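Local coordinates for protein phosphodiesterase (Candida albicans, PDB 6CPU) that is a mainly helical phosphodiesterase of the HD-domain clan that binds a zinc ion, with a magnesium ion nearby, at residues V280-A285 and V344-H349; Q284-F289 and K459-S464. All coordinates share one frame; numbering follows the deposited sequence.

Contact 1: residues V280-A285 and V344-H349; sequences VDVLQA and VAALGH. With ZN (zinc ion), chain B.
This contact belongs to the zinc site of the HD-type phosphodiesterase fold, where the zinc ligand His349 rests against Val282 of the neighbouring helix. The two side chains cross at about a right angle: CG2 of Val282 comes within 3.6 Å of His349 CE1, the carbon between the two ring nitrogens, and approaches the imidazole obliquely. With CG lying between the backbone N and the carbonyl carbon (chi1 89°), the crowded position for a histidine, the ring turns back toward the carbonyl of Ala346. ND1 then donates to Ala346 O at 2.9 Å, with the carbonyl oxygen near the ring plane and the N-H directed at one of its lone pairs. NE2, on the other side of CE1, binds the zinc ion at 2.2 Å. The imidazole is thus gripped at both nitrogens, which fixes its rotation, and the hydrogen bond to the main chain would be expected to make NE2 a somewhat stronger donor to the metal.

Beyond the histidine the two helices run nearly antiparallel, their segment axes 7.8 Å apart. Such closeness rests on Ala346, whose methyl CB sits against the main chain of the other helix, 3.7 Å from Leu283 CA. The same methyl touches Val282 CG1 at 4.0 Å, and next to it the branch tips Leu283 CD2 and Leu347 CD1 meet loosely at 4.4 Å. Helix 227-242 closes over this end through Met237 on Leu283 and Val234 on Leu347.

All the touching residues are buried, and the apolar pairs among Val282, Leu283, Ala346 and Leu347 back the metal ligand. His278, Asp350 and Asp462 complete the protein ligands of the zinc, and His349 followed directly by Asp350 is the His-Asp pair characteristic of the HD fold.

Contact 2: residues Q284-F289 and K459-S464; sequences QACFHF and KCADIS. With ZN (zinc ion), chain B.
Phe289 carries its CG anti to the carbonyl carbon, beside the backbone N (chi1 -64°), and this swings the ring across to the last turn of helix 446-462. There CE2 does the touching, 3.6 Å from Cys460 CB, while Ala461 N lies at the ring's edge, near its plane. Cys286 takes the same kind of first torsion (chi1 -84°) and points its SG at Ala461, 3.5 Å from the methyl CB. Beside them the helices meet methyl to methyl: Ala285 CB and Ala461 CB are 3.8 Å apart, a separation that suits two residues with no side chain beyond CB.

Ser464 closes the edge of the contact just beyond the helix end. Its OG donates to Ala461 O at 2.8 Å, tilted out of the carbonyl plane, and the Ser464 N gives the same oxygen a second bond. The hydroxyl, tied to its own turn in this way, presents OG to Ala285 CB at 3.8 Å as a packing surface. Phe541 and Val544 of helix 525-547 also lie against Cys460.

Asp462 points away from the helix interface. Its OD1 binds the zinc ion at 2.1 Å, and OD2 accepts a hydrogen bond from water 2, itself a zinc ligand. One carboxylate therefore holds both the metal and its water, while the neighbouring residue packs the helix into the core. Contacts across the interface are van der Waals, mostly between apolar groups; the Ser464 hydroxyl is held within its own turn, and the Asp462 carboxylate is held at the metal.

How the contacts relate
Contacts 1 and 2 follow one another along helix 276-292, sharing Gln284 and Ala285, with centres about 8 Å apart. That helix packs against both helices 336-348 and 446-462, which also touch each other. Helix 446-462 ends on the ligand Asp462, and His349 follows helix 336-348. The ligands meet at the metal, where His349 NE2 and Asp462 OD1 lie 2.8 Å apart as neighbouring ligands and waters 1 and 2 bind the same zinc. Behind them the packing is continuous: Val282 CG2 reaches Asp462 CA at 3.7 Å, and Cys286 SG of contact 2 touches Ala346 CB of contact 1 at 3.9 Å. Helix 276-292 also supplies His278, so three helices converge on the zinc.

Contact 1: residues V280-A285 and V344-H349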
ATOM      1  N   VAL A 280      -1.784  -3.994  -3.496  1.00 20.20           N
ATOM      2  CA  VAL A 280      -2.667  -4.330  -4.595  1.00 20.84           C
ATOM      3  C   VAL A 280      -2.750  -5.863  -4.762  1.00 20.24           C
ATOM      4  O   VAL A 280      -3.813  -6.399  -5.010  1.00 21.15           O
ATOM      5  CB  VAL A 280      -2.244  -3.628  -5.899  1.00 20.54           C
ATOM      6  CG1 VAL A 280      -3.143  -4.060  -7.048  1.00 21.04           C
ATOM      7  CG2 VAL A 280      -2.307  -2.104  -5.722  1.00 20.85           C
ATOM      8  N   ASP A 281      -1.632  -6.541  -4.565  1.00 21.74           N
ATOM      9  CA  ASP A 281      -1.615  -8.002  -4.527  1.00 22.98           C
ATOM     10  C   ASP A 281      -2.549  -8.568  -3.455  1.00 23.02           C
ATOM     11  O   ASP A 281      -3.349  -9.468  -3.732  1.00 22.79           O
ATOM     12  CB  ASP A 281      -0.200  -8.484  -4.281  1.00 22.83           C
ATOM     13  CG  ASP A 281      -0.082  -9.979  -4.382  1.00 25.11           C
ATOM     14  OD1 ASP A 281      -0.361 -10.520  -5.475  1.00 24.66           O
ATOM     15  OD2 ASP A 281       0.297 -10.593  -3.372  1.00 26.77           O
ATOM     16  N   VAL A 282      -2.464  -8.042  -2.234  1.00 21.81           N
ATOM     17  CA  VAL A 282      -3.331  -8.479  -1.134  1.00 22.22           C
ATOM     18  C   VAL A 282      -4.803  -8.170  -1.413  1.00 22.48           C
ATOM     19  O   VAL A 282      -5.706  -8.986  -1.136  1.00 23.05           O
ATOM     20  CB  VAL A 282      -2.883  -7.865   0.231  1.00 21.79           C
ATOM     21  CG1 VAL A 282      -3.893  -8.146   1.328  1.00 22.51           C
ATOM     22  CG2 VAL A 282      -1.518  -8.402   0.630  1.00 22.90           C
ATOM     23  N   LEU A 283      -5.057  -7.005  -1.986  1.00 21.50           N
ATOM     24  CA  LEU A 283      -6.408  -6.641  -2.403  1.00 21.19           C
ATOM     25  C   LEU A 283      -6.940  -7.658  -3.432  1.00 21.65           C
ATOM     26  O   LEU A 283      -8.082  -8.130  -3.342  1.00 21.04           O
ATOM     27  CB  LEU A 283      -6.403  -5.230  -3.011  1.00 21.46           C
ATOM     28  CG  LEU A 283      -7.622  -4.787  -3.818  1.00 22.08           C
ATOM     29  CD1 LEU A 283      -8.852  -4.727  -2.938  1.00 22.91           C
ATOM     30  CD2 LEU A 283      -7.383  -3.438  -4.474  1.00 22.99           C
ATOM     31  N   GLN A 284      -6.096  -7.979  -4.394  1.00 24.05           N
ATOM     32  CA  GLN A 284      -6.458  -8.904  -5.476  1.00 26.00           C
ATOM     33  C   GLN A 284      -6.715 -10.321  -4.962  1.00 26.64           C
ATOM     34  O   GLN A 284      -7.618 -10.998  -5.459  1.00 26.12           O
ATOM     35  CB  GLN A 284      -5.371  -8.905  -6.542  1.00 26.13           C
ATOM     36  CG  GLN A 284      -5.783  -9.548  -7.870  1.00 26.91           C
ATOM     37  CD  GLN A 284      -5.351 -11.008  -8.014  1.00 28.22           C
ATOM     38  OE1 GLN A 284      -4.762 -11.610  -7.098  1.00 25.77           O
ATOM     39  NE2 GLN A 284      -5.594 -11.564  -9.199  1.00 27.72           N
ATOM     40  N   ALA A 285      -5.916 -10.768  -3.990  1.00 26.73           N
ATOM     41  CA  ALA A 285      -6.177 -12.044  -3.302  1.00 27.95           C
ATOM     42  C   ALA A 285      -7.538 -12.024  -2.638  1.00 29.02           C
ATOM     43  O   ALA A 285      -8.349 -12.927  -2.855  1.00 29.37           O
ATOM     44  CB  ALA A 285      -5.094 -12.343  -2.282  1.00 28.06           C
ATOM     45  N   VAL A 344     -11.413  -2.498   0.758  1.00 24.61           N
ATOM     46  CA  VAL A 344     -10.807  -1.226   1.175  1.00 23.99           C
ATOM     47  C   VAL A 344      -9.746  -1.455   2.271  1.00 22.71           C
ATOM     48  O   VAL A 344      -8.649  -0.906   2.185  1.00 21.46           O
ATOM     49  CB  VAL A 344     -11.874  -0.174   1.564  1.00 24.17           C
ATOM     50  CG1 VAL A 344     -11.249   1.043   2.216  1.00 24.38           C
ATOM     51  CG2 VAL A 344     -12.653   0.269   0.328  1.00 25.44           C
ATOM     52  N   ALA A 345     -10.033  -2.292   3.265  1.00 22.08           N
ATOM     53  CA  ALA A 345      -9.021  -2.615   4.284  1.00 21.35           C
ATOM     54  C   ALA A 345      -7.784  -3.277   3.716  1.00 21.32           C
ATOM     55  O   ALA A 345      -6.675  -2.946   4.118  1.00 21.49           O
ATOM     56  CB  ALA A 345      -9.613  -3.482   5.388  1.00 21.51           C
ATOM     57  N   ALA A 346      -7.945  -4.217   2.780  1.00 20.73           N
ATOM     58  CA  ALA A 346      -6.784  -4.828   2.154  1.00 21.32           C
ATOM     59  C   ALA A 346      -5.933  -3.779   1.428  1.00 21.50           C
ATOM     60  O   ALA A 346      -4.700  -3.801   1.511  1.00 22.80           O
ATOM     61  CB  ALA A 346      -7.217  -5.934   1.188  1.00 22.53           C
ATOM     62  N   LEU A 347      -6.597  -2.853   0.731  1.00 21.36           N
ATOM     63  CA  LEU A 347      -5.910  -1.766   0.030  1.00 21.74           C
ATOM     64  C   LEU A 347      -5.031  -0.921   0.972  1.00 20.78           C
ATOM     65  O   LEU A 347      -3.894  -0.545   0.617  1.00 23.32           O
ATOM     66  CB  LEU A 347      -6.929  -0.873  -0.689  1.00 21.31           C
ATOM     67  CG  LEU A 347      -6.358   0.340  -1.425  1.00 22.15           C
ATOM     68  CD1 LEU A 347      -5.324  -0.068  -2.463  1.00 21.52           C
ATOM     69  CD2 LEU A 347      -7.479   1.131  -2.055  1.00 22.86           C
ATOM     70  N   GLY A 348      -5.539  -0.639   2.164  1.00 19.74           N
ATOM     71  CA  GLY A 348      -4.855   0.242   3.120  1.00 19.97           C
ATOM     72  C   GLY A 348      -4.058  -0.456   4.207  1.00 19.99           C
ATOM     73  O   GLY A 348      -3.484   0.200   5.090  1.00 18.32           O
ATOM     74  N   HIS A 349      -3.979  -1.788   4.155  1.00 20.15           N
ATOM     75  CA  HIS A 349      -3.532  -2.536   5.338  1.00 21.49           C
ATOM     76  C   HIS A 349      -2.060  -2.341   5.724  1.00 20.71           C
ATOM     77  O   HIS A 349      -1.699  -2.622   6.869  1.00 21.28           O
ATOM     78  CB  HIS A 349      -3.851  -4.040   5.200  1.00 22.76           C
ATOM     79  CG  HIS A 349      -2.768  -4.817   4.529  1.00 23.35           C
ATOM     80  ND1 HIS A 349      -2.588  -4.815   3.166  1.00 25.01           N
ATOM     81  CD2 HIS A 349      -1.783  -5.589   5.040  1.00 24.54           C
ATOM     82  CE1 HIS A 349      -1.535  -5.554   2.861  1.00 25.14           C
ATOM     83  NE2 HIS A 349      -1.030  -6.042   3.982  1.00 25.91           N
TER
HETATM   84 ZN    ZN B 601       0.952  -6.865   4.248  1.00 34.92          ZN
HETATM   85  O   HOH W   1       2.917  -7.777   4.694  1.00 34.55           O
HETATM   86  O   HOH W   2       0.692  -6.868   6.397  1.00 30.21           O

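Contact 2: residues Q284-F289 and K459-S464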
ATOM      1  N   GLN A 284      -6.096  -7.979  -4.394  1.00 24.05           N
ATOM      2  CA  GLN A 284      -6.458  -8.904  -5.476  1.00 26.00           C
ATOM      3  C   GLN A 284      -6.715 -10.321  -4.962  1.00 26.64           C
ATOM      4  O   GLN A 284      -7.618 -10.998  -5.459  1.00 26.12           O
ATOM      5  CB  GLN A 284      -5.371  -8.905  -6.542  1.00 26.13           C
ATOM      6  CG  GLN A 284      -5.783  -9.548  -7.870  1.00 26.91           C
ATOM      7  CD  GLN A 284      -5.351 -11.008  -8.014  1.00 28.22           C
ATOM      8  OE1 GLN A 284      -4.762 -11.610  -7.098  1.00 25.77           O
ATOM      9  NE2 GLN A 284      -5.594 -11.564  -9.199  1.00 27.72           N
ATOM     10  N   ALA A 285      -5.916 -10.768  -3.990  1.00 26.73           N
ATOM     11  CA  ALA A 285      -6.177 -12.044  -3.302  1.00 27.95           C
ATOM     12  C   ALA A 285      -7.538 -12.024  -2.638  1.00 29.02           C
ATOM     13  O   ALA A 285      -8.349 -12.927  -2.855  1.00 29.37           O
ATOM     14  CB  ALA A 285      -5.094 -12.343  -2.282  1.00 28.06           C
ATOM     15  N   CYS A 286      -7.800 -10.990  -1.841  1.00 28.80           N
ATOM     16  CA  CYS A 286      -9.127 -10.814  -1.227  1.00 30.29           C
ATOM     17  C   CYS A 286     -10.222 -10.830  -2.281  1.00 29.46           C
ATOM     18  O   CYS A 286     -11.274 -11.457  -2.100  1.00 28.40           O
ATOM     19  CB  CYS A 286      -9.222  -9.491  -0.461  1.00 33.26           C
ATOM     20  SG  CYS A 286      -8.589  -9.561   1.219  1.00 38.77           S
ATOM     21  N   PHE A 287      -9.972 -10.114  -3.369  1.00 28.22           N
ATOM     22  CA  PHE A 287     -10.924 -10.023  -4.475  1.00 28.03           C
ATOM     23  C   PHE A 287     -11.287 -11.424  -4.998  1.00 28.45           C
ATOM     24  O   PHE A 287     -12.464 -11.752  -5.137  1.00 31.04           O
ATOM     25  CB  PHE A 287     -10.333  -9.160  -5.585  1.00 27.31           C
ATOM     26  CG  PHE A 287     -11.326  -8.711  -6.613  1.00 26.81           C
ATOM     27  CD1 PHE A 287     -12.329  -7.822  -6.279  1.00 26.64           C
ATOM     28  CD2 PHE A 287     -11.234  -9.152  -7.923  1.00 27.48           C
ATOM     29  CE1 PHE A 287     -13.238  -7.385  -7.222  1.00 27.58           C
ATOM     30  CE2 PHE A 287     -12.141  -8.716  -8.882  1.00 27.68           C
ATOM     31  CZ  PHE A 287     -13.148  -7.835  -8.527  1.00 27.74           C
ATOM     32  N   HIS A 288     -10.277 -12.251  -5.243  1.00 28.93           N
ATOM     33  CA  HIS A 288     -10.526 -13.634  -5.690  1.00 31.16           C
ATOM     34  C   HIS A 288     -11.246 -14.478  -4.631  1.00 33.41           C
ATOM     35  O   HIS A 288     -12.217 -15.175  -4.964  1.00 32.51           O
ATOM     36  CB  HIS A 288      -9.244 -14.316  -6.154  1.00 30.87           C
ATOM     37  CG  HIS A 288      -8.946 -14.104  -7.605  1.00 32.66           C
ATOM     38  ND1 HIS A 288      -8.911 -15.137  -8.519  1.00 31.29           N
ATOM     39  CD2 HIS A 288      -8.691 -12.971  -8.306  1.00 31.61           C
ATOM     40  CE1 HIS A 288      -8.640 -14.653  -9.717  1.00 32.28           C
ATOM     41  NE2 HIS A 288      -8.494 -13.341  -9.614  1.00 33.74           N
ATOM     42  N   PHE A 289     -10.807 -14.396  -3.368  1.00 32.69           N
ATOM     43  CA  PHE A 289     -11.508 -15.085  -2.278  1.00 32.03           C
ATOM     44  C   PHE A 289     -12.993 -14.749  -2.286  1.00 34.39           C
ATOM     45  O   PHE A 289     -13.842 -15.645  -2.249  1.00 36.26           O
ATOM     46  CB  PHE A 289     -10.927 -14.742  -0.891  1.00 31.86           C
ATOM     47  CG  PHE A 289      -9.492 -15.181  -0.676  1.00 31.11           C
ATOM     48  CD1 PHE A 289      -8.887 -16.135  -1.480  1.00 30.17           C
ATOM     49  CD2 PHE A 289      -8.758 -14.642   0.375  1.00 30.10           C
ATOM     50  CE1 PHE A 289      -7.580 -16.533  -1.258  1.00 31.09           C
ATOM     51  CE2 PHE A 289      -7.453 -15.041   0.606  1.00 29.20           C
ATOM     52  CZ  PHE A 289      -6.859 -15.979  -0.210  1.00 30.16           C
ATOM     53  N   LYS A 459      -6.113 -11.940   6.611  1.00 28.21           N
ATOM     54  CA  LYS A 459      -4.909 -12.674   7.029  1.00 28.98           C
ATOM     55  C   LYS A 459      -4.390 -13.590   5.936  1.00 28.26           C
ATOM     56  O   LYS A 459      -3.187 -13.652   5.677  1.00 29.29           O
ATOM     57  CB  LYS A 459      -5.166 -13.502   8.291  1.00 30.22           C
ATOM     58  CG  LYS A 459      -5.029 -12.709   9.577  1.00 30.84           C
ATOM     59  CD  LYS A 459      -5.359 -13.547  10.810  1.00 31.36           C
ATOM     60  CE  LYS A 459      -4.363 -14.678  11.005  1.00 31.48           C
ATOM     61  NZ  LYS A 459      -2.948 -14.225  10.961  1.00 32.71           N
ATOM     62  N   CYS A 460      -5.308 -14.329   5.323  1.00 31.10           N
ATOM     63  CA  CYS A 460      -4.953 -15.262   4.252  1.00 30.95           C
ATOM     64  C   CYS A 460      -4.386 -14.490   3.054  1.00 29.27           C
ATOM     65  O   CYS A 460      -3.338 -14.846   2.512  1.00 30.75           O
ATOM     66  CB  CYS A 460      -6.173 -16.093   3.851  1.00 32.25           C
ATOM     67  SG  CYS A 460      -6.581 -17.417   5.033  1.00 35.89           S
ATOM     68  N   ALA A 461      -5.064 -13.412   2.678  1.00 28.17           N
ATOM     69  CA  ALA A 461      -4.601 -12.548   1.575  1.00 26.61           C
ATOM     70  C   ALA A 461      -3.209 -11.991   1.833  1.00 27.85           C
ATOM     71  O   ALA A 461      -2.345 -12.021   0.953  1.00 27.82           O
ATOM     72  CB  ALA A 461      -5.589 -11.419   1.345  1.00 27.05           C
ATOM     73  N   ASP A 462      -2.979 -11.493   3.049  1.00 27.09           N
ATOM     74  CA  ASP A 462      -1.686 -10.903   3.382  1.00 28.27           C
ATOM     75  C   ASP A 462      -0.523 -11.894   3.270  1.00 29.50           C
ATOM     76  O   ASP A 462       0.588 -11.503   2.899  1.00 29.82           O
ATOM     77  CB  ASP A 462      -1.732 -10.298   4.781  1.00 29.45           C
ATOM     78  CG  ASP A 462      -0.543  -9.406   5.081  1.00 30.87           C
ATOM     79  OD1 ASP A 462      -0.019  -8.694   4.177  1.00 30.52           O
ATOM     80  OD2 ASP A 462      -0.146  -9.418   6.259  1.00 33.99           O
ATOM     81  N   ILE A 463      -0.761 -13.171   3.586  1.00 28.62           N
ATOM     82  CA  ILE A 463       0.304 -14.185   3.498  1.00 29.14           C
ATOM     83  C   ILE A 463       0.093 -15.136   2.312  1.00 30.77           C
ATOM     84  O   ILE A 463       0.506 -16.298   2.353  1.00 30.43           O
ATOM     85  CB  ILE A 463       0.475 -14.982   4.825  1.00 30.25           C
ATOM     86  CG1 ILE A 463      -0.769 -15.809   5.166  1.00 31.24           C
ATOM     87  CG2 ILE A 463       0.800 -14.040   5.976  1.00 30.59           C
ATOM     88  CD1 ILE A 463      -0.471 -16.958   6.112  1.00 34.14           C
ATOM     89  N   SER A 464      -0.508 -14.625   1.239  1.00 31.23           N
ATOM     90  CA  SER A 464      -0.920 -15.465   0.108  1.00 30.92           C
ATOM     91  C   SER A 464       0.193 -15.776  -0.887  1.00 30.83           C
ATOM     92  O   SER A 464      -0.036 -16.536  -1.835  1.00 33.21           O
ATOM     93  CB  SER A 464      -2.105 -14.817  -0.615  1.00 31.64           C
ATOM     94  OG  SER A 464      -1.710 -13.607  -1.242  1.00 32.90           O
TER
HETATM   95 ZN    ZN B 601       0.952  -6.865   4.248  1.00 34.92          ZN
HETATM   96  O   HOH W   2       0.692  -6.868   6.397  1.00 30.21           O
HETATM   97  O   HOH W   1       2.917  -7.777   4.694  1.00 34.55           O